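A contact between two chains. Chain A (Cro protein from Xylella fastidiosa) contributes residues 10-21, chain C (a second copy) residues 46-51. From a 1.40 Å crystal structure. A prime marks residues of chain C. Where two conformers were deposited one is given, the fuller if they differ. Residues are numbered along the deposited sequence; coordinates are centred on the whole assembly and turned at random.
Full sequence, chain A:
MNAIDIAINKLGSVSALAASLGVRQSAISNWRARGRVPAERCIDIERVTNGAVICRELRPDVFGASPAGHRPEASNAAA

Chain A 10-21: KLGSVSALAASL
Chain C 46-51: ERVTNG

Small side chains let a helix approach a neighbouring chain closely, and water can then complete the polar chemistry that direct contacts leave unfinished. The contact between two copies of the Xylella Cro protein illustrates this. In chain A, a helix ends through Lys10 and Leu11 (phi/psi -75/-31), and Gly12 breaks it with positive phi (114/-24). Ser13 is extended (-160/162) and sits at the N-cap of a second helix, Val14 to Leu21, with angles near -60/-45 through Ala19, then Ser20 at -64/-24 and Leu21 at -102/-9. In chain C, the last helical turn, Glu46′ to Val48′, gives way at Thr49′ (-85/9); Asn50′ (59/34) and Gly51′ (82/1) follow with positive phi. Asn50′ N to Arg47′ O (3.0 Å) and Gly51′ N to Glu46′ O (2.9 Å) close this end. The CA atoms come nearest at Ala16 and Val48′, 4.7 Å apart. Contacts run in opposite order: Leu11 to Ser13 meet Asn50′, Ala19 meets Arg47′ and Val48′.

So short a separation suits alanine. Ala16 and Ala19 point toward chain C, Ala16 CB 3.6 Å from Arg47′ O and 3.8 Å from Asn50′ CB. One turn on, Ala19 CB lies 4.0 Å from Val48′ CG1, an apolar contact; Val48′ (sideways, chi1 m) also brings CG1 to 3.7 Å from Ser20 N. Ser20 (sideways, chi1 p) turns its OG back to Leu17 O, donating a 2.7 Å bond within its own helix.

At the helix start, Ser13 (toward, chi1 p) caps the helix, its OG accepting from Ala16 N at 3.0 Å. Asn50′ (toward, chi1 t, chi2 -152°) has ND2 2.7 Å from Ser13 OG, but the angle is too poor for a hydrogen bond. Asn50′ OD1 lies 3.5 Å from Gly12 C, and an ideal CB on Gly12 would sit 2.6 Å from it, a clash. The glycine is also called for by its own backbone angles. Leu11 (sideways, its end nearer; m, m) extends CD1 to 3.7 Å from Val48′ O, while water 1 lies 2.7 Å from both Leu11 O and Val48′ O, bridging the carbonyls, though with acceptors elsewhere it cannot donate to all at once.

Arg47′ (sideways, its end nearer; m, t, p, chi4 -138°) lays one guanidinium face over Ala19 CB, 3.3 Å from Arg47′ NH2. Its nitrogens are served by water: water 2 joins Arg47′ NH2 (3.1 Å) to Ser15 O (2.7 Å), water 3 joins Arg47′ NE (3.1 Å) to Ser15 OG (2.5 Å; chi1 t), and water 4 joins Ala19 O (2.6 Å) more weakly to Arg47′ NH1 (3.1 Å).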

ATOM      1  N   LYS A  10       0.583   6.911  -2.059  1.00 11.76           N
ATOM      2  CA  LYS A  10       0.387   8.041  -2.984  1.00 10.92           C
ATOM      3  C   LYS A  10       0.082   7.530  -4.377  1.00 11.50           C
ATOM      4  O   LYS A  10      -0.818   8.057  -5.045  1.00 13.51           O
ATOM      5  CB  LYS A  10       1.602   8.955  -2.975  1.00 11.80           C
ATOM      6  CG  LYS A  10       1.474  10.120  -3.900  1.00 12.50           C
ATOM      7  CD  LYS A  10       0.320  11.002  -3.439  1.00 15.04           C
ATOM      8  CE  LYS A  10       0.419  12.393  -4.017  1.00 16.66           C
ATOM      9  NZ  LYS A  10       0.155  12.310  -5.461  1.00 17.73           N
ATOM     10  N   LEU A  11       0.843   6.531  -4.809  1.00 12.00           N
ATOM     11  CA  LEU A  11       0.575   5.906  -6.109  1.00 12.26           C
ATOM     12  C   LEU A  11      -0.646   4.984  -6.086  1.00 11.93           C
ATOM     13  O   LEU A  11      -1.329   4.820  -7.103  1.00 13.51           O
ATOM     14  CB  LEU A  11       1.813   5.166  -6.602  1.00 13.41           C
ATOM     15  CG  LEU A  11       2.885   6.000  -7.324  1.00 12.19           C
ATOM     16  CD1 LEU A  11       2.387   6.401  -8.726  1.00 14.89           C
ATOM     17  CD2 LEU A  11       3.328   7.205  -6.516  1.00 13.80           C
ATOM     18  N   GLY A  12      -0.892   4.382  -4.924  1.00 12.82           N
ATOM     19  CA  GLY A  12      -2.058   3.593  -4.674  1.00 12.20           C
ATOM     20  C   GLY A  12      -1.842   2.123  -4.444  1.00 12.70           C
ATOM     21  O   GLY A  12      -2.650   1.438  -3.814  1.00 15.03           O
ATOM     22  N   SER A  13      -0.733   1.633  -4.963  1.00 12.97           N
ATOM     23  CA  SER A  13      -0.367   0.242  -4.785  1.00 12.23           C
ATOM     24  C   SER A  13       1.117   0.047  -5.038  1.00 12.01           C
ATOM     25  O   SER A  13       1.780   0.869  -5.666  1.00 13.96           O
ATOM     26  CB  SER A  13      -1.137  -0.649  -5.757  1.00 14.42           C
ATOM     27  OG  SER A  13      -0.743  -0.425  -7.097  1.00 15.02           O
ATOM     28  N   VAL A  14       1.637  -1.076  -4.555  1.00 14.32           N
ATOM     29  CA  VAL A  14       3.018  -1.444  -4.845  1.00 14.86           C
ATOM     30  C   VAL A  14       3.186  -1.574  -6.363  1.00 14.15           C
ATOM     31  O   VAL A  14       4.203  -1.153  -6.900  1.00 15.77           O
ATOM     32  CB  VAL A  14       3.415  -2.729  -4.073  1.00 16.40           C
ATOM     33  CG1 VAL A  14       4.786  -3.234  -4.555  1.00 21.70           C
ATOM     34  CG2 VAL A  14       3.371  -2.479  -2.571  1.00 19.50           C
ATOM     35  N   SER A  15       2.213  -2.166  -7.047  1.00 14.87           N
ATOM     36  CA  SER A  15       2.305  -2.295  -8.500  0.50 15.18           C
ATOM     37  C   SER A  15       2.477  -0.947  -9.205  1.00 13.23           C
ATOM     38  O   SER A  15       3.306  -0.812 -10.114  1.00 15.19           O
ATOM     39  CB  SER A  15       1.037  -2.927  -9.053  0.50 16.40           C
ATOM     40  OG  SER A  15       1.161  -3.111 -10.453  0.50 20.97           O
ATOM     41  N   ALA A  16       1.662   0.026  -8.806  1.00 13.06           N
ATOM     42  CA  ALA A  16       1.691   1.344  -9.430  1.00 13.62           C
ATOM     43  C   ALA A  16       3.017   2.049  -9.139  1.00 12.30           C
ATOM     44  O   ALA A  16       3.604   2.675 -10.020  1.00 13.41           O
ATOM     45  CB  ALA A  16       0.494   2.174  -9.017  1.00 12.96           C
ATOM     46  N   LEU A  17       3.491   1.932  -7.896  1.00 12.33           N
ATOM     47  CA  LEU A  17       4.774   2.563  -7.572  1.00 12.23           C
ATOM     48  C   LEU A  17       5.906   1.897  -8.359  1.00 13.02           C
ATOM     49  O   LEU A  17       6.767   2.572  -8.921  1.00 13.00           O
ATOM     50  CB  LEU A  17       5.042   2.517  -6.069  1.00 12.26           C
ATOM     51  CG  LEU A  17       6.307   3.246  -5.641  1.00 13.58           C
ATOM     52  CD1 LEU A  17       6.351   4.740  -6.000  1.00 14.82           C
ATOM     53  CD2 LEU A  17       6.574   3.032  -4.150  1.00 13.94           C
ATOM     54  N   ALA A  18       5.889   0.569  -8.389  1.00 13.82           N
ATOM     55  CA  ALA A  18       6.902  -0.182  -9.128  1.00 14.12           C
ATOM     56  C   ALA A  18       6.909   0.260 -10.595  1.00 14.89           C
ATOM     57  O   ALA A  18       7.970   0.506 -11.169  1.00 15.25           O
ATOM     58  CB  ALA A  18       6.654  -1.665  -8.967  1.00 16.40           C
ATOM     59  N   ALA A  19       5.717   0.366 -11.185  1.00 13.62           N
ATOM     60  CA  ALA A  19       5.580   0.775 -12.573  1.00 13.55           C
ATOM     61  C   ALA A  19       6.178   2.159 -12.780  1.00 13.67           C
ATOM     62  O   ALA A  19       6.904   2.420 -13.736  1.00 14.76           O
ATOM     63  CB  ALA A  19       4.122   0.734 -13.017  1.00 15.47           C
ATOM     64  N   SER A  20       5.865   3.080 -11.870  1.00 13.04           N
ATOM     65  CA  SER A  20       6.326   4.457 -11.966  0.50 12.36           C
ATOM     66  C   SER A  20       7.844   4.617 -11.874  1.00 14.21           C
ATOM     67  O   SER A  20       8.409   5.612 -12.353  1.00 15.17           O
ATOM     68  CB  SER A  20       5.675   5.330 -10.892  0.50 12.89           C
ATOM     69  OG  SER A  20       6.194   5.123  -9.585  0.50  8.02           O
ATOM     70  N   LEU A  21       8.491   3.642 -11.246  1.00 14.16           N
ATOM     71  CA  LEU A  21       9.937   3.645 -11.078  1.00 14.65           C
ATOM     72  C   LEU A  21      10.661   2.725 -12.057  1.00 17.90           C
ATOM     73  O   LEU A  21      11.890   2.746 -12.122  1.00 19.24           O
ATOM     74  CB  LEU A  21      10.291   3.222  -9.643  1.00 15.41           C
ATOM     75  CG  LEU A  21       9.782   4.156  -8.557  1.00 16.24           C
ATOM     76  CD1 LEU A  21      10.082   3.544  -7.169  1.00 17.91           C
ATOM     77  CD2 LEU A  21      10.382   5.565  -8.657  1.00 16.57           C
TER
ATOM     78  N   GLU C  46      -1.928   3.199 -17.848  1.00 11.68           N
ATOM     79  CA  GLU C  46      -2.849   2.384 -17.084  1.00 11.93           C
ATOM     80  C   GLU C  46      -2.165   1.860 -15.815  1.00 11.98           C
ATOM     81  O   GLU C  46      -2.781   1.807 -14.747  1.00 14.25           O
ATOM     82  CB  GLU C  46      -3.418   1.247 -17.919  1.00 13.55           C
ATOM     83  CG  GLU C  46      -4.492   0.417 -17.221  1.00 14.95           C
ATOM     84  CD  GLU C  46      -5.181  -0.599 -18.099  1.00 19.46           C
ATOM     85  OE1 GLU C  46      -5.559  -0.226 -19.229  1.00 19.92           O
ATOM     86  OE2 GLU C  46      -5.328  -1.768 -17.686  1.00 22.36           O
ATOM     87  N   ARG C  47      -0.898   1.475 -15.928  1.00 11.48           N
ATOM     88  CA  ARG C  47      -0.188   0.935 -14.777  1.00 12.07           C
ATOM     89  C   ARG C  47       0.120   1.990 -13.722  1.00 12.30           C
ATOM     90  O   ARG C  47      -0.129   1.792 -12.508  1.00 13.90           O
ATOM     91  CB  ARG C  47       1.098   0.245 -15.224  1.00 14.57           C
ATOM     92  CG  ARG C  47       0.871  -1.055 -15.978  1.00 16.27           C
ATOM     93  CD  ARG C  47       2.164  -1.595 -16.518  1.00 23.44           C
ATOM     94  NE  ARG C  47       3.058  -1.978 -15.431  1.00 27.21           N
ATOM     95  CZ  ARG C  47       4.366  -1.734 -15.383  1.00 28.10           C
ATOM     96  NH1 ARG C  47       5.055  -1.069 -16.304  1.00 32.06           N
ATOM     97  NH2 ARG C  47       4.988  -2.182 -14.317  1.00 31.84           N
ATOM     98  N   VAL C  48       0.672   3.108 -14.162  1.00 11.65           N
ATOM     99  CA  VAL C  48       1.144   4.104 -13.197  1.00 11.04           C
ATOM    100  C   VAL C  48      -0.008   4.839 -12.527  1.00 10.95           C
ATOM    101  O   VAL C  48       0.151   5.389 -11.432  1.00 11.83           O
ATOM    102  CB  VAL C  48       2.168   5.107 -13.783  1.00 12.00           C
ATOM    103  CG1 VAL C  48       3.410   4.396 -14.345  1.00 12.78           C
ATOM    104  CG2 VAL C  48       1.543   6.068 -14.786  1.00 13.40           C
ATOM    105  N   THR C  49      -1.175   4.861 -13.177  1.00 10.97           N
ATOM    106  CA  THR C  49      -2.384   5.428 -12.591  1.00 10.84           C
ATOM    107  C   THR C  49      -3.138   4.436 -11.701  1.00 11.50           C
ATOM    108  O   THR C  49      -4.250   4.718 -11.263  1.00 12.23           O
ATOM    109  CB  THR C  49      -3.342   6.007 -13.644  1.00 10.68           C
ATOM    110  OG1 THR C  49      -3.878   4.949 -14.450  1.00 11.51           O
ATOM    111  CG2 THR C  49      -2.732   7.144 -14.460  1.00 11.09           C
ATOM    112  N   ASN C  50      -2.534   3.284 -11.432  1.00 11.52           N
ATOM    113  CA  ASN C  50      -3.158   2.258 -10.591  1.00 12.02           C
ATOM    114  C   ASN C  50      -4.476   1.815 -11.172  1.00 12.48           C
ATOM    115  O   ASN C  50      -5.408   1.485 -10.440  1.00 13.73           O
ATOM    116  CB  ASN C  50      -3.296   2.699  -9.123  1.00 12.10           C
ATOM    117  CG  ASN C  50      -3.498   1.573  -8.128  1.00 13.32           C
ATOM    118  OD1 ASN C  50      -4.121   1.760  -7.038  1.00 17.44           O
ATOM    119  ND2 ASN C  50      -2.927   0.446  -8.468  1.00 11.09           N
ATOM    120  N   GLY C  51      -4.545   1.798 -12.502  1.00 13.32           N
ATOM    121  CA  GLY C  51      -5.758   1.368 -13.202  1.00 14.08           C
ATOM    122  C   GLY C  51      -6.872   2.391 -13.353  1.00 13.49           C
ATOM    123  O   GLY C  51      -7.928   2.079 -13.907  1.00 16.08           O
TER
HETATM  124  O   HOH W   1      -1.343   6.315  -9.402  1.00 15.33           O
HETATM  125  O   HOH W   2       4.273  -2.994 -11.446  1.00 32.39           O
HETATM  126  O   HOH W   3       1.535  -2.517 -12.819  1.00 32.95           O
HETATM  127  O   HOH W   4       7.304   0.997 -15.926  1.00 43.03           O